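PDB 4RU4: tail spike protein gp49, which cleaves the O-specific polysaccharide of Pseudomonas as a lyase, and probably helps the phage reach and enter its host cell. Local coordinates for the interface of chains A and B. Sequence-based numbering; all coordinates share one arbitrary frame. Chains: chain A/B, tail spike protein gp49.

The interface of chains A and B. Residues chain A 317, 319, 344, 346, 362; chain B 310, 312, 314, 337.
The methyl group CG2 of A:Thr344 lies against the amide of B:Asn310, 3.8 Å from its CG, at the centre of a small, mostly polar patch between two right-handed parallel beta-helices of the pectate lyase-like tailspike trimer. A:Thr317, A:Thr344 and A:Thr362 come from strands 317-320, 344-346 and 362-364, stacked in neighbouring turns of the beta-helix. Threonine suits this ladder: its branched CB favours strands, and it offers both a methyl and a hydroxyl. In A:Thr344 the methyl stands anti to the backbone N and OG1 anti to the carbonyl carbon (chi1 -61°), which turns both branches toward B:Asn310. Beside them A:Tyr346 brings its OH to 3.5 Å from CB of B:Asn310, its ring nearly perpendicular to the amide (83°).

Asparagine suits position 310 of chain B because it tolerates the left-handed backbone there, as aspartate does at B:Asp337, and offers acceptor and donor together. A:Thr344 OG1 donates to B:Asn310 OD1 (2.8 Å) in the carbonyl plane, on a lone pair; ND2 makes a weak bond to A:Thr317 OG1. B:Arg312, bent at chi2 (-72°), grips the same OD1 side-on through NE (2.9 Å) and NH2; together with the A:Thr344 bond this helps to fix the amide's rotation and probably polarises its carbonyl. B:Arg312 NH2 also forms a salt bridge with B:Asp337 OD1 (2.9 Å), approaching from above the carboxylate plane.

At the rim, water 1 lies 2.6 Å from A:Thr362 OG1 and bonds B:Arg312 NH1; water 2 lies 2.9 Å from A:Thr344 OG1 and is bonded in plane by B:Arg314 NH2.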
ATOM      1  N   THR A 317     -10.384  -3.014  -9.507  1.00  6.93           N
ATOM      2  CA  THR A 317     -11.736  -2.759  -9.014  1.00  7.33           C
ATOM      3  C   THR A 317     -12.563  -3.984  -9.355  1.00 10.09           C
ATOM      4  O   THR A 317     -12.589  -4.428 -10.521  1.00  8.59           O
ATOM      5  CB  THR A 317     -12.379  -1.480  -9.662  1.00  8.23           C
ATOM      6  OG1 THR A 317     -11.686  -0.307  -9.214  1.00 10.38           O
ATOM      7  CG2 THR A 317     -13.855  -1.350  -9.312  1.00  8.73           C
ATOM      8  N   ARG A 319     -16.305  -6.173  -8.994  1.00  4.90           N
ATOM      9  CA  ARG A 319     -17.757  -6.175  -8.735  1.00 10.95           C
ATOM     10  C   ARG A 319     -18.326  -7.576  -8.923  1.00  7.18           C
ATOM     11  O   ARG A 319     -17.868  -8.339  -9.779  1.00  6.63           O
ATOM     12  CB  ARG A 319     -18.494  -5.198  -9.680  1.00  4.99           C
ATOM     13  CG  ARG A 319     -18.173  -3.718  -9.417  1.00  5.69           C
ATOM     14  CD  ARG A 319     -18.807  -2.799 -10.463  1.00  7.28           C
ATOM     15  NE  ARG A 319     -18.667  -1.372 -10.160  1.00 10.18           N
ATOM     16  CZ  ARG A 319     -17.657  -0.610 -10.572  1.00  7.67           C
ATOM     17  NH1 ARG A 319     -16.671  -1.150 -11.293  1.00  7.55           N
ATOM     18  NH2 ARG A 319     -17.623   0.686 -10.254  1.00  5.00           N
ATOM     19  N   THR A 344     -10.399  -1.920  -4.889  1.00  6.99           N
ATOM     20  CA  THR A 344     -11.770  -1.535  -4.562  1.00  5.59           C
ATOM     21  C   THR A 344     -12.636  -2.775  -4.786  1.00  8.45           C
ATOM     22  O   THR A 344     -12.713  -3.288  -5.896  1.00  7.38           O
ATOM     23  CB  THR A 344     -12.247  -0.400  -5.499  1.00  7.84           C
ATOM     24  OG1 THR A 344     -11.387   0.741  -5.319  1.00  9.67           O
ATOM     25  CG2 THR A 344     -13.688   0.019  -5.156  1.00  7.99           C
ATOM     26  N   TYR A 346     -16.348  -4.178  -4.427  1.00  5.27           N
ATOM     27  CA  TYR A 346     -17.787  -4.105  -4.181  1.00  6.12           C
ATOM     28  C   TYR A 346     -18.358  -5.512  -4.005  1.00  7.58           C
ATOM     29  O   TYR A 346     -18.203  -6.357  -4.891  1.00  9.19           O
ATOM     30  CB  TYR A 346     -18.497  -3.402  -5.329  1.00  5.46           C
ATOM     31  CG  TYR A 346     -18.064  -1.967  -5.557  1.00  5.35           C
ATOM     32  CD1 TYR A 346     -18.574  -0.914  -4.775  1.00  7.07           C
ATOM     33  CD2 TYR A 346     -17.170  -1.657  -6.585  1.00  5.23           C
ATOM     34  CE1 TYR A 346     -18.180   0.426  -4.998  1.00  5.28           C
ATOM     35  CE2 TYR A 346     -16.787  -0.351  -6.834  1.00  9.11           C
ATOM     36  CZ  TYR A 346     -17.288   0.693  -6.039  1.00 11.77           C
ATOM     37  OH  TYR A 346     -16.882   1.983  -6.327  1.00  7.95           O
ATOM     38  N   THR A 362     -10.685  -0.986  -0.191  1.00  7.40           N
ATOM     39  CA  THR A 362     -11.994  -0.436   0.184  1.00  9.33           C
ATOM     40  C   THR A 362     -12.982  -1.560  -0.113  1.00  8.33           C
ATOM     41  O   THR A 362     -13.022  -2.075  -1.243  1.00  8.08           O
ATOM     42  CB  THR A 362     -12.318   0.842  -0.662  1.00  6.31           C
ATOM     43  OG1 THR A 362     -11.231   1.765  -0.546  1.00  9.11           O
ATOM     44  CG2 THR A 362     -13.575   1.554  -0.159  1.00  4.81           C
TER
ATOM     45  N   ASN B 310     -14.555   6.783  -6.914  1.00  5.61           N
ATOM     46  CA  ASN B 310     -13.707   5.593  -7.127  1.00  5.32           C
ATOM     47  C   ASN B 310     -12.633   5.867  -8.157  1.00  8.07           C
ATOM     48  O   ASN B 310     -12.303   5.012  -8.974  1.00  6.70           O
ATOM     49  CB  ASN B 310     -14.506   4.320  -7.493  1.00  5.32           C
ATOM     50  CG  ASN B 310     -13.648   3.036  -7.402  1.00  6.78           C
ATOM     51  OD1 ASN B 310     -12.799   2.902  -6.516  1.00  6.15           O
ATOM     52  ND2 ASN B 310     -13.825   2.126  -8.364  1.00  6.43           N
ATOM     53  N   ARG B 312      -8.710   6.488  -8.505  1.00  5.07           N
ATOM     54  CA  ARG B 312      -7.587   6.109  -7.668  1.00  4.97           C
ATOM     55  C   ARG B 312      -6.268   6.522  -8.324  1.00  6.70           C
ATOM     56  O   ARG B 312      -5.985   6.109  -9.441  1.00  5.07           O
ATOM     57  CB  ARG B 312      -7.628   4.592  -7.431  1.00  6.83           C
ATOM     58  CG  ARG B 312      -8.998   4.107  -6.998  1.00  7.11           C
ATOM     59  CD  ARG B 312      -9.288   4.562  -5.545  1.00  8.54           C
ATOM     60  NE  ARG B 312     -10.603   4.088  -5.117  1.00  9.87           N
ATOM     61  CZ  ARG B 312     -11.104   4.284  -3.893  1.00  8.21           C
ATOM     62  NH1 ARG B 312     -10.403   4.952  -2.980  1.00  4.99           N
ATOM     63  NH2 ARG B 312     -12.300   3.802  -3.582  1.00  7.98           N
ATOM     64  N   ARG B 314      -2.306   6.107  -8.158  1.00  7.44           N
ATOM     65  CA  ARG B 314      -1.412   5.141  -7.531  1.00  4.65           C
ATOM     66  C   ARG B 314      -0.038   5.181  -8.150  1.00  4.62           C
ATOM     67  O   ARG B 314       0.081   5.313  -9.374  1.00  7.62           O
ATOM     68  CB  ARG B 314      -1.972   3.733  -7.705  1.00  8.37           C
ATOM     69  CG  ARG B 314      -3.325   3.535  -6.996  1.00 11.35           C
ATOM     70  CD  ARG B 314      -3.779   2.088  -7.014  1.00 15.96           C
ATOM     71  NE  ARG B 314      -4.923   1.893  -6.127  1.00 18.09           N
ATOM     72  CZ  ARG B 314      -6.116   1.470  -6.519  1.00 20.11           C
ATOM     73  NH1 ARG B 314      -6.340   1.187  -7.790  1.00 14.66           N
ATOM     74  NH2 ARG B 314      -7.085   1.324  -5.625  1.00 26.24           N
ATOM     75  N   ASP B 337     -15.015   9.092  -2.117  1.00  5.52           N
ATOM     76  CA  ASP B 337     -14.490   7.732  -2.205  1.00  6.38           C
ATOM     77  C   ASP B 337     -13.377   7.711  -3.247  1.00  5.72           C
ATOM     78  O   ASP B 337     -13.388   6.920  -4.183  1.00  6.58           O
ATOM     79  CB  ASP B 337     -15.595   6.713  -2.574  1.00  7.39           C
ATOM     80  CG  ASP B 337     -15.131   5.263  -2.445  1.00  9.77           C
ATOM     81  OD1 ASP B 337     -14.158   4.999  -1.700  1.00  9.05           O
ATOM     82  OD2 ASP B 337     -15.741   4.377  -3.086  1.00 11.91           O
TER
HETATM   83  O   HOH W   1     -11.274   4.332  -0.100  1.00 16.66           O
HETATM   84  O   HOH W   2      -8.952   0.202  -6.888  1.00 33.79           O